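Local atomic coordinates of CD160 antigen (PDB entry 6NGG), a protein that acts as a receptor on natural killer and T cells, binding MHC class I molecules and TNFRSF14 (HVEM) to deliver stimulatory or inhibitory signals. Residues M1-S6 with I18-H23; G12-N16 with I74-T78; K50-R56 with S68-F72. The protein carries 1 engineered substitution. One frame throughout, in Å; residues are numbered along the deposited sequence.

The chain begins with residues 1-6. Residues 18-23 fold back on them in interaction 1, which closes the hairpin of strands 3-11 and 14-22. Residues 12-16 lie in the turn of that hairpin and the start of its second strand. They meet residues 74-78, 58 residues on, so interaction 2 closes a long loop and crosses interaction 1 along the chain. Interaction 3, residues 50-56 with 68-72, comes after interaction 1 and is nested inside the loop of interaction 2. Interactions 1 and 2 join strands of the three-stranded sheet, near its two ends. Interaction 3 ties strand 67-74 of that sheet to strand 50-52 of the five-stranded one. Interactions 1 and 3 also touch directly, through Cys19 with Leu70 and Val21 with Ser68.

Interaction 1 of 3, residues M1-S6 with I18-H23; sequences MINITS and ICTVWH
Ile4 and Thr5 lie antiparallel to Val21 and Thr20 in the first beta hairpin of the V-type immunoglobulin domain, whose strand 3-11 is an outermost strand of its sheet. Backbone bonds come first. Thr5 and Thr20 form a hydrogen-bonded pair, with Thr5 N to Thr20 O at 2.7 Å and Thr20 N to Thr5 O at 2.9 Å. Trp22 N gives its hydrogen to Asn3 O at 3.0 Å, and Ile2 N bonds to Trp22 O at 2.7 Å.

Apolar contacts lie on the inner face. Met1 CG meets Val21 CG1 at 4.1 Å, and Ile4 CG1 meets Val21 CG2 at 4.3 Å. Cys19 is on this face too, in a disulfide with Cys87 of the opposite sheet.

Asn3, Thr5 and Thr20 surround the indole on the outer face. The Asn3 amide is turned only 13° from the ring plane, and its OD1 comes to 3.4 Å from Trp22 CB. Thr20 CG2 lies over one ring face, toward the rim. Thr5 OG1 sits between its backbone N and carbonyl carbon (chi1 58°), which brings it to the indole edge. There Trp22 NE1 donates to Thr5 OG1 at 2.9 Å, in the ring plane and nearly straight, 169° at the hydrogen.

Interaction 2 of 3, residues G12-N16 with I74-T78; sequences GTRLN and ISQVT
Leu15 and Ile74 form an antiparallel hydrogen-bonded pair. Leu15 N donates to Ile74 O at 3.0 Å, and Ile74 N donates back to Leu15 O at 2.9 Å. The two bonds join the start of strand 14-22 to the end of strand 67-74, neighbours in the three-stranded sheet of the immunoglobulin domain. Beyond this pair residues 75-78 leave the strand as a loop. Arg14 CA still faces two carbonyls there, Ile74 O at 3.4 Å and Ser75 O at 3.5 Å, in CA-H...O contacts.

Leu15 packs on Val77 and, more loosely, its CD2 on Ile74 CD1. The nearest approach is Leu15 CB to Val77 CG2, 3.9 Å. With CG anti to the backbone N (chi1 180°), Leu15 CD2 also reaches Val77 CG2. Leu15 and Val77 both touch Tyr113 of strand 113-116, so the patch continues onto the other sheet.

On the solvent side, Thr13 OG1 is 2.8 Å from Gln76 NE2, but the angle is too poor for a hydrogen bond. The modelled placement of the Thr13 side chain is itself doubtful, because its CG2 lies too close to Ser75 O.

Further out, Arg14 and Asn16 share one side of strand 14-22. The extended Arg14 chain grips Asn16 OD1 side-on with two nitrogens. Arg14 NE uses a lone pair of Asn16 OD1 at 3.0 Å, while NH2 approaches from above the carbonyl plane. Thr73 OG1 also bonds to Asn16 OD1, and Ser9 OG holds Asn16 ND2, so the amide is fixed at both ends.

Hydrogen bonding between the segments is confined to the Leu15-Ile74 pair. Beyond it two acceptors, Thr13 O and Ser75 O, stand 3.1 Å apart, and the buried Val77 N has no partner, so the join there probably rests on packing.

Interaction 3 of 3, residues K50-R56 with S68-F72; sequences KQLRLKR and SQLMF
Lys50 and Leu70 lie alongside each other with their side chains running in opposite directions. Lys50 CG is anti to the backbone N (chi1 -177°), and the rest of the chain is fully extended. Its methylenes therefore pass along one branch of the leucine, with Lys50 CD 3.7 Å from Leu70 CD1. At the near end, Lys50 CB rests 3.8 Å from Phe72 CD1 and meets the ring obliquely. At the far end, Lys50 NZ donates to Met71 O at 2.9 Å. It arrives almost in line with the carbonyl bond, at 169°. A water accepts from Met71 N and, weakly, from Lys50 NZ.

Leu52 also runs past Leu70 in the opposite direction. Leu52 CB touches Leu70 CD1 at 3.8 Å, so this one methyl sits against both Lys50 and Leu52. The Leu52 branch CD2 reaches on to the backbone, 3.6 Å from Gln69 O.

These residues join the two sheets of the immunoglobulin sandwich along one edge. Strand 50-52 is an outermost strand of the five-stranded sheet, and strand 67-74 of the three-stranded one. The two run at 156° to each other, too far apart to pair through their backbones. Lys50, Leu52 and Leu54, every second residue, point across the gap.

Leu54 continues the row, with CD2 4.0 Å from Ser68 CB. Past it the Arg56 chain bends and turns its guanidinium edge to Ser68 OG. The modelled distance from Arg56 NH1 to Ser68 OG, 2.4 Å, is doubtfully short. Ser68 OG also bonds to His23 NE2, and Arg56 NH2 donates to Ser67 O.

Interaction 1 of 3, residues M1-S6 with I18-H23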
loop_
_atom_site.group_PDB
_atom_site.type_symbol
_atom_site.label_atom_id
_atom_site.label_comp_id
_atom_site.label_asym_id
_atom_site.label_seq_id
_atom_site.Cartn_x
_atom_site.Cartn_y
_atom_site.Cartn_z
ATOM N N MET A 1 6.602 -13.098 4.481
ATOM C CA MET A 1 6.719 -11.888 3.677
ATOM C C MET A 1 8.020 -11.948 2.942
ATOM O O MET A 1 9.048 -11.981 3.589
ATOM C CB MET A 1 6.810 -10.606 4.546
ATOM C CG MET A 1 5.683 -10.295 5.485
ATOM S SD MET A 1 5.699 -8.490 5.843
ATOM C CE MET A 1 7.041 -8.199 6.935
ATOM N N ILE A 2 7.999 -11.874 1.615
ATOM C CA ILE A 2 9.225 -11.799 0.842
ATOM C C ILE A 2 9.469 -10.409 0.377
ATOM O O ILE A 2 10.552 -9.901 0.535
ATOM C CB ILE A 2 9.186 -12.639 -0.484
ATOM C CG1 ILE A 2 8.498 -13.983 -0.303
ATOM C CG2 ILE A 2 10.618 -12.821 -1.036
ATOM C CD1 ILE A 2 9.028 -14.836 0.828
ATOM N N ASN A 3 8.467 -9.807 -0.297
ATOM C CA ASN A 3 8.653 -8.519 -0.966
ATOM C C ASN A 3 7.276 -7.819 -1.140
ATOM O O ASN A 3 6.278 -8.461 -1.083
ATOM C CB ASN A 3 9.291 -8.693 -2.349
ATOM C CG ASN A 3 8.391 -9.419 -3.320
ATOM O OD1 ASN A 3 8.062 -10.587 -3.110
ATOM N ND2 ASN A 3 8.011 -8.768 -4.394
ATOM N N ILE A 4 7.288 -6.530 -1.359
ATOM C CA ILE A 4 6.067 -5.702 -1.540
ATOM C C ILE A 4 6.107 -5.075 -2.896
ATOM O O ILE A 4 7.120 -4.517 -3.223
ATOM C CB ILE A 4 5.993 -4.541 -0.531
ATOM C CG1 ILE A 4 6.244 -5.007 0.868
ATOM C CG2 ILE A 4 4.609 -3.904 -0.597
ATOM C CD1 ILE A 4 5.974 -3.911 1.899
ATOM N N THR A 5 5.045 -5.198 -3.703
ATOM C CA THR A 5 4.975 -4.573 -4.982
ATOM C C THR A 5 3.929 -3.473 -4.940
ATOM O O THR A 5 2.980 -3.522 -4.120
ATOM C CB THR A 5 4.647 -5.570 -6.097
ATOM O OG1 THR A 5 3.412 -6.228 -5.838
ATOM C CG2 THR A 5 5.736 -6.575 -6.197
ATOM N N SER A 6 4.099 -2.506 -5.805
ATOM C CA SER A 6 3.243 -1.312 -5.840
ATOM C C SER A 6 2.605 -1.140 -7.198
ATOM O O SER A 6 3.216 -1.420 -8.220
ATOM C CB SER A 6 4.048 -0.100 -5.563
ATOM O OG SER A 6 4.526 -0.234 -4.269
ATOM N N ILE A 18 -2.270 0.735 -4.814
ATOM C CA ILE A 18 -2.299 -0.684 -4.425
ATOM C C ILE A 18 -0.921 -1.194 -3.948
ATOM O O ILE A 18 0.081 -1.127 -4.645
ATOM C CB ILE A 18 -2.856 -1.539 -5.559
ATOM C CG1 ILE A 18 -4.211 -0.940 -6.090
ATOM C CG2 ILE A 18 -2.983 -2.991 -5.158
ATOM C CD1 ILE A 18 -4.624 -1.377 -7.470
ATOM N N CYS A 19 -0.901 -1.739 -2.750
ATOM C CA CYS A 19 0.272 -2.378 -2.169
ATOM C C CYS A 19 0.013 -3.907 -2.021
ATOM O O CYS A 19 -1.045 -4.271 -1.535
ATOM C CB CYS A 19 0.480 -1.842 -0.807
ATOM S SG CYS A 19 0.712 -0.060 -0.615
ATOM N N THR A 20 0.984 -4.739 -2.424
ATOM C CA THR A 20 0.837 -6.192 -2.452
ATOM C C THR A 20 2.052 -6.812 -1.839
ATOM O O THR A 20 3.197 -6.570 -2.288
ATOM C CB THR A 20 0.637 -6.722 -3.860
ATOM O OG1 THR A 20 -0.355 -5.969 -4.455
ATOM C CG2 THR A 20 0.204 -8.165 -3.850
ATOM N N VAL A 21 1.828 -7.452 -0.727
ATOM C CA VAL A 21 2.832 -8.277 -0.098
ATOM C C VAL A 21 2.731 -9.693 -0.628
ATOM O O VAL A 21 1.693 -10.274 -0.602
ATOM C CB VAL A 21 2.632 -8.322 1.445
ATOM C CG1 VAL A 21 3.661 -9.217 2.092
ATOM C CG2 VAL A 21 2.633 -6.931 2.043
ATOM N N TRP A 22 3.859 -10.214 -1.059
ATOM C CA TRP A 22 3.997 -11.572 -1.519
ATOM C C TRP A 22 4.664 -12.393 -0.416
ATOM O O TRP A 22 5.595 -11.920 0.286
ATOM C CB TRP A 22 4.834 -11.642 -2.785
ATOM C CG TRP A 22 4.170 -10.821 -3.881
ATOM C CD1 TRP A 22 4.255 -9.483 -4.060
ATOM C CD2 TRP A 22 3.280 -11.310 -4.861
ATOM N NE1 TRP A 22 3.474 -9.084 -5.117
ATOM C CE2 TRP A 22 2.844 -10.192 -5.622
ATOM C CE3 TRP A 22 2.695 -12.571 -5.109
ATOM C CZ2 TRP A 22 1.876 -10.304 -6.655
ATOM C CZ3 TRP A 22 1.748 -12.688 -6.148
ATOM C CH2 TRP A 22 1.387 -11.562 -6.935
ATOM N N HIS A 23 4.143 -13.589 -0.246
ATOM C CA HIS A 23 4.523 -14.446 0.863
ATOM C C HIS A 23 4.228 -15.888 0.537
ATOM O O HIS A 23 3.448 -16.173 -0.301
ATOM C CB HIS A 23 3.741 -14.028 2.100
ATOM C CG HIS A 23 2.256 -13.908 1.919
ATOM N ND1 HIS A 23 1.417 -14.992 1.873
ATOM C CD2 HIS A 23 1.453 -12.811 1.909
ATOM C CE1 HIS A 23 0.163 -14.576 1.760
ATOM N NE2 HIS A 23 0.164 -13.250 1.831
#

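Interaction 2 of 3, residues G12-N16 with I74-T78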
loop_
_atom_site.group_PDB
_atom_site.type_symbol
_atom_site.label_atom_id
_atom_site.label_comp_id
_atom_site.label_asym_id
_atom_site.label_seq_id
_atom_site.Cartn_x
_atom_site.Cartn_y
_atom_site.Cartn_z
ATOM N N GLY A 12 -12.639 6.981 -14.144
ATOM C CA GLY A 12 -13.280 8.246 -13.871
ATOM C C GLY A 12 -12.365 9.204 -13.209
ATOM O O GLY A 12 -11.227 9.422 -13.647
ATOM N N THR A 13 -12.817 9.755 -12.115
ATOM C CA THR A 13 -12.024 10.650 -11.319
ATOM C C THR A 13 -11.263 9.959 -10.159
ATOM O O THR A 13 -10.472 10.558 -9.413
ATOM C CB THR A 13 -12.966 11.786 -10.881
ATOM O OG1 THR A 13 -12.229 13.006 -10.811
ATOM C CG2 THR A 13 -13.615 11.502 -9.556
ATOM N N ARG A 14 -11.471 8.672 -10.041
ATOM C CA ARG A 14 -10.985 7.893 -8.906
ATOM C C ARG A 14 -9.606 7.248 -9.247
ATOM O O ARG A 14 -9.433 6.687 -10.343
ATOM C CB ARG A 14 -12.087 6.851 -8.598
ATOM C CG ARG A 14 -11.653 5.654 -7.829
ATOM C CD ARG A 14 -12.857 4.770 -7.569
ATOM N NE ARG A 14 -12.339 3.542 -6.988
ATOM C CZ ARG A 14 -13.009 2.682 -6.224
ATOM N NH1 ARG A 14 -14.321 2.879 -5.910
ATOM N NH2 ARG A 14 -12.339 1.616 -5.788
ATOM N N LEU A 15 -8.689 7.277 -8.280
ATOM C CA LEU A 15 -7.357 6.664 -8.374
ATOM C C LEU A 15 -7.182 5.695 -7.221
ATOM O O LEU A 15 -7.425 6.046 -6.033
ATOM C CB LEU A 15 -6.309 7.725 -8.219
ATOM C CG LEU A 15 -4.834 7.251 -8.289
ATOM C CD1 LEU A 15 -4.498 6.526 -9.535
ATOM C CD2 LEU A 15 -3.958 8.478 -8.107
ATOM N N ASN A 16 -6.813 4.472 -7.542
ATOM C CA ASN A 16 -6.564 3.492 -6.497
ATOM C C ASN A 16 -5.064 3.192 -6.356
ATOM O O ASN A 16 -4.426 2.840 -7.369
ATOM C CB ASN A 16 -7.309 2.206 -6.864
ATOM C CG ASN A 16 -8.759 2.436 -7.182
ATOM O OD1 ASN A 16 -9.501 2.919 -6.356
ATOM N ND2 ASN A 16 -9.161 2.107 -8.435
ATOM N N ILE A 74 -8.526 7.195 -3.646
ATOM C CA ILE A 74 -8.706 8.627 -3.716
ATOM C C ILE A 74 -9.920 8.861 -4.667
ATOM O O ILE A 74 -9.861 8.575 -5.824
ATOM C CB ILE A 74 -7.446 9.308 -4.222
ATOM C CG1 ILE A 74 -6.270 9.080 -3.278
ATOM C CG2 ILE A 74 -7.651 10.790 -4.413
ATOM C CD1 ILE A 74 -4.926 9.248 -3.942
ATOM N N SER A 75 -11.020 9.395 -4.158
ATOM C CA SER A 75 -12.244 9.537 -5.007
ATOM C C SER A 75 -12.081 10.617 -6.104
ATOM O O SER A 75 -12.595 10.486 -7.187
ATOM C CB SER A 75 -13.439 9.907 -4.114
ATOM O OG SER A 75 -13.603 8.899 -3.130
ATOM N N GLN A 76 -11.393 11.693 -5.768
ATOM C CA GLN A 76 -11.052 12.758 -6.650
ATOM C C GLN A 76 -9.645 13.247 -6.267
ATOM O O GLN A 76 -9.387 13.635 -5.083
ATOM C CB GLN A 76 -12.049 13.909 -6.411
ATOM C CG GLN A 76 -11.681 15.234 -7.088
ATOM C CD GLN A 76 -12.259 15.355 -8.471
ATOM O OE1 GLN A 76 -13.487 15.423 -8.621
ATOM N NE2 GLN A 76 -11.401 15.385 -9.492
ATOM N N VAL A 77 -8.743 13.253 -7.208
ATOM C CA VAL A 77 -7.376 13.679 -6.924
ATOM C C VAL A 77 -7.332 15.221 -6.831
ATOM O O VAL A 77 -7.743 15.904 -7.730
ATOM C CB VAL A 77 -6.379 13.151 -7.981
ATOM C CG1 VAL A 77 -4.942 13.577 -7.708
ATOM C CG2 VAL A 77 -6.372 11.622 -7.953
ATOM N N THR A 78 -6.857 15.737 -5.732
ATOM C CA THR A 78 -6.591 17.192 -5.544
ATOM C C THR A 78 -5.104 17.482 -5.238
ATOM O O THR A 78 -4.254 16.548 -5.154
ATOM C CB THR A 78 -7.421 17.693 -4.348
ATOM O OG1 THR A 78 -6.812 17.246 -3.112
ATOM C CG2 THR A 78 -8.868 17.232 -4.457
#

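Interaction 3 of 3, residues K50-R56 with S68-F72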
loop_
_atom_site.group_PDB
_atom_site.type_symbol
_atom_site.label_atom_id
_atom_site.label_comp_id
_atom_site.label_asym_id
_atom_site.label_seq_id
_atom_site.Cartn_x
_atom_site.Cartn_y
_atom_site.Cartn_z
ATOM N N LYS A 50 -3.392 4.744 5.391
ATOM C CA LYS A 50 -4.246 3.602 5.527
ATOM C C LYS A 50 -3.426 2.371 5.972
ATOM O O LYS A 50 -2.306 2.192 5.533
ATOM C CB LYS A 50 -4.948 3.354 4.219
ATOM C CG LYS A 50 -5.910 2.179 4.367
ATOM C CD LYS A 50 -6.836 1.988 3.199
ATOM C CE LYS A 50 -7.879 0.950 3.570
ATOM N NZ LYS A 50 -8.752 0.725 2.400
ATOM N N GLN A 51 -3.947 1.580 6.905
ATOM C CA GLN A 51 -3.253 0.345 7.343
ATOM C C GLN A 51 -4.222 -0.805 7.276
ATOM O O GLN A 51 -5.424 -0.570 7.234
ATOM C CB GLN A 51 -2.745 0.431 8.746
ATOM C CG GLN A 51 -3.766 0.797 9.846
ATOM C CD GLN A 51 -3.117 0.868 11.197
ATOM O OE1 GLN A 51 -2.958 1.915 11.743
ATOM N NE2 GLN A 51 -2.715 -0.245 11.723
ATOM N N LEU A 52 -3.724 -2.034 7.256
ATOM C CA LEU A 52 -4.636 -3.153 7.128
ATOM C C LEU A 52 -3.963 -4.405 7.573
ATOM O O LEU A 52 -2.838 -4.678 7.123
ATOM C CB LEU A 52 -5.075 -3.307 5.664
ATOM C CG LEU A 52 -6.022 -4.457 5.359
ATOM C CD1 LEU A 52 -7.315 -4.327 6.107
ATOM C CD2 LEU A 52 -6.211 -4.592 3.846
ATOM N N ARG A 53 -4.650 -5.148 8.450
ATOM C CA ARG A 53 -4.265 -6.542 8.829
ATOM C C ARG A 53 -5.373 -7.437 8.309
ATOM O O ARG A 53 -6.509 -7.289 8.670
ATOM C CB ARG A 53 -4.142 -6.716 10.352
ATOM C CG ARG A 53 -3.331 -5.620 11.049
ATOM C CD ARG A 53 -3.500 -5.580 12.564
ATOM N NE ARG A 53 -2.199 -5.398 13.226
ATOM C CZ ARG A 53 -1.277 -6.368 13.363
ATOM N NH1 ARG A 53 -1.486 -7.622 12.904
ATOM N NH2 ARG A 53 -0.127 -6.095 13.964
ATOM N N LEU A 54 -5.049 -8.354 7.433
ATOM C CA LEU A 54 -6.062 -9.017 6.655
ATOM C C LEU A 54 -6.421 -10.351 7.291
ATOM O O LEU A 54 -5.545 -11.150 7.622
ATOM C CB LEU A 54 -5.489 -9.190 5.240
ATOM C CG LEU A 54 -6.402 -9.261 4.031
ATOM C CD1 LEU A 54 -7.472 -8.178 3.967
ATOM C CD2 LEU A 54 -5.497 -9.281 2.795
ATOM N N LYS A 55 -7.704 -10.632 7.458
ATOM C CA LYS A 55 -8.060 -11.959 7.925
ATOM C C LYS A 55 -8.393 -12.798 6.713
ATOM O O LYS A 55 -8.991 -12.290 5.740
ATOM C CB LYS A 55 -9.176 -11.905 8.965
ATOM C CG LYS A 55 -10.577 -11.591 8.450
ATOM C CD LYS A 55 -11.498 -11.189 9.605
ATOM C CE LYS A 55 -10.864 -10.156 10.568
ATOM N NZ LYS A 55 -11.756 -9.710 11.668
ATOM N N ARG A 56 -8.009 -14.069 6.765
ATOM C CA ARG A 56 -7.845 -14.912 5.549
ATOM C C ARG A 56 -8.934 -15.940 5.256
ATOM O O ARG A 56 -8.755 -16.859 4.492
ATOM C CB ARG A 56 -6.491 -15.546 5.602
ATOM C CG ARG A 56 -5.471 -14.379 5.709
ATOM C CD ARG A 56 -4.184 -14.807 5.216
ATOM N NE ARG A 56 -4.085 -14.881 3.788
ATOM C CZ ARG A 56 -3.682 -13.888 2.977
ATOM N NH1 ARG A 56 -3.477 -12.660 3.456
ATOM N NH2 ARG A 56 -3.540 -14.107 1.702
ATOM N N SER A 68 -1.147 -10.705 -0.358
ATOM C CA SER A 68 -2.123 -9.939 0.401
ATOM C C SER A 68 -2.117 -8.522 -0.115
ATOM O O SER A 68 -1.011 -7.942 -0.244
ATOM C CB SER A 68 -1.680 -9.927 1.866
ATOM O OG SER A 68 -1.810 -11.203 2.506
ATOM N N GLN A 69 -3.306 -7.913 -0.245
ATOM C CA GLN A 69 -3.399 -6.626 -0.882
ATOM C C GLN A 69 -3.995 -5.561 0.002
ATOM O O GLN A 69 -4.959 -5.837 0.727
ATOM C CB GLN A 69 -4.204 -6.741 -2.151
ATOM C CG GLN A 69 -4.188 -5.495 -2.998
ATOM C CD GLN A 69 -5.225 -5.589 -4.094
ATOM O OE1 GLN A 69 -4.981 -6.215 -5.143
ATOM N NE2 GLN A 69 -6.388 -4.952 -3.874
ATOM N N LEU A 70 -3.421 -4.361 -0.091
ATOM C CA LEU A 70 -4.011 -3.122 0.501
ATOM C C LEU A 70 -4.316 -2.123 -0.602
ATOM O O LEU A 70 -3.469 -1.849 -1.454
ATOM C CB LEU A 70 -3.098 -2.497 1.487
ATOM C CG LEU A 70 -3.327 -1.036 1.917
ATOM C CD1 LEU A 70 -4.628 -0.977 2.638
ATOM C CD2 LEU A 70 -2.271 -0.580 2.855
ATOM N N MET A 71 -5.530 -1.577 -0.604
ATOM C CA MET A 71 -5.912 -0.585 -1.662
ATOM C C MET A 71 -6.389 0.682 -0.963
ATOM O O MET A 71 -7.228 0.599 -0.012
ATOM C CB MET A 71 -6.932 -1.150 -2.651
ATOM C CG MET A 71 -7.477 -0.117 -3.652
ATOM S SD MET A 71 -8.782 -0.697 -4.764
ATOM C CE MET A 71 -7.795 -1.885 -5.548
ATOM N N PHE A 72 -5.714 1.793 -1.270
ATOM C CA PHE A 72 -6.103 3.098 -0.793
ATOM C C PHE A 72 -6.779 3.820 -1.959
ATOM O O PHE A 72 -6.185 3.958 -3.031
ATOM C CB PHE A 72 -4.892 3.844 -0.311
ATOM C CG PHE A 72 -5.172 5.247 0.094
ATOM C CD1 PHE A 72 -5.950 5.504 1.211
ATOM C CD2 PHE A 72 -4.604 6.319 -0.604
ATOM C CE1 PHE A 72 -6.183 6.799 1.646
ATOM C CE2 PHE A 72 -4.863 7.620 -0.176
ATOM C CZ PHE A 72 -5.689 7.855 0.914
HETATM O O HOH W 1 -7.747 -2.400 1.241
#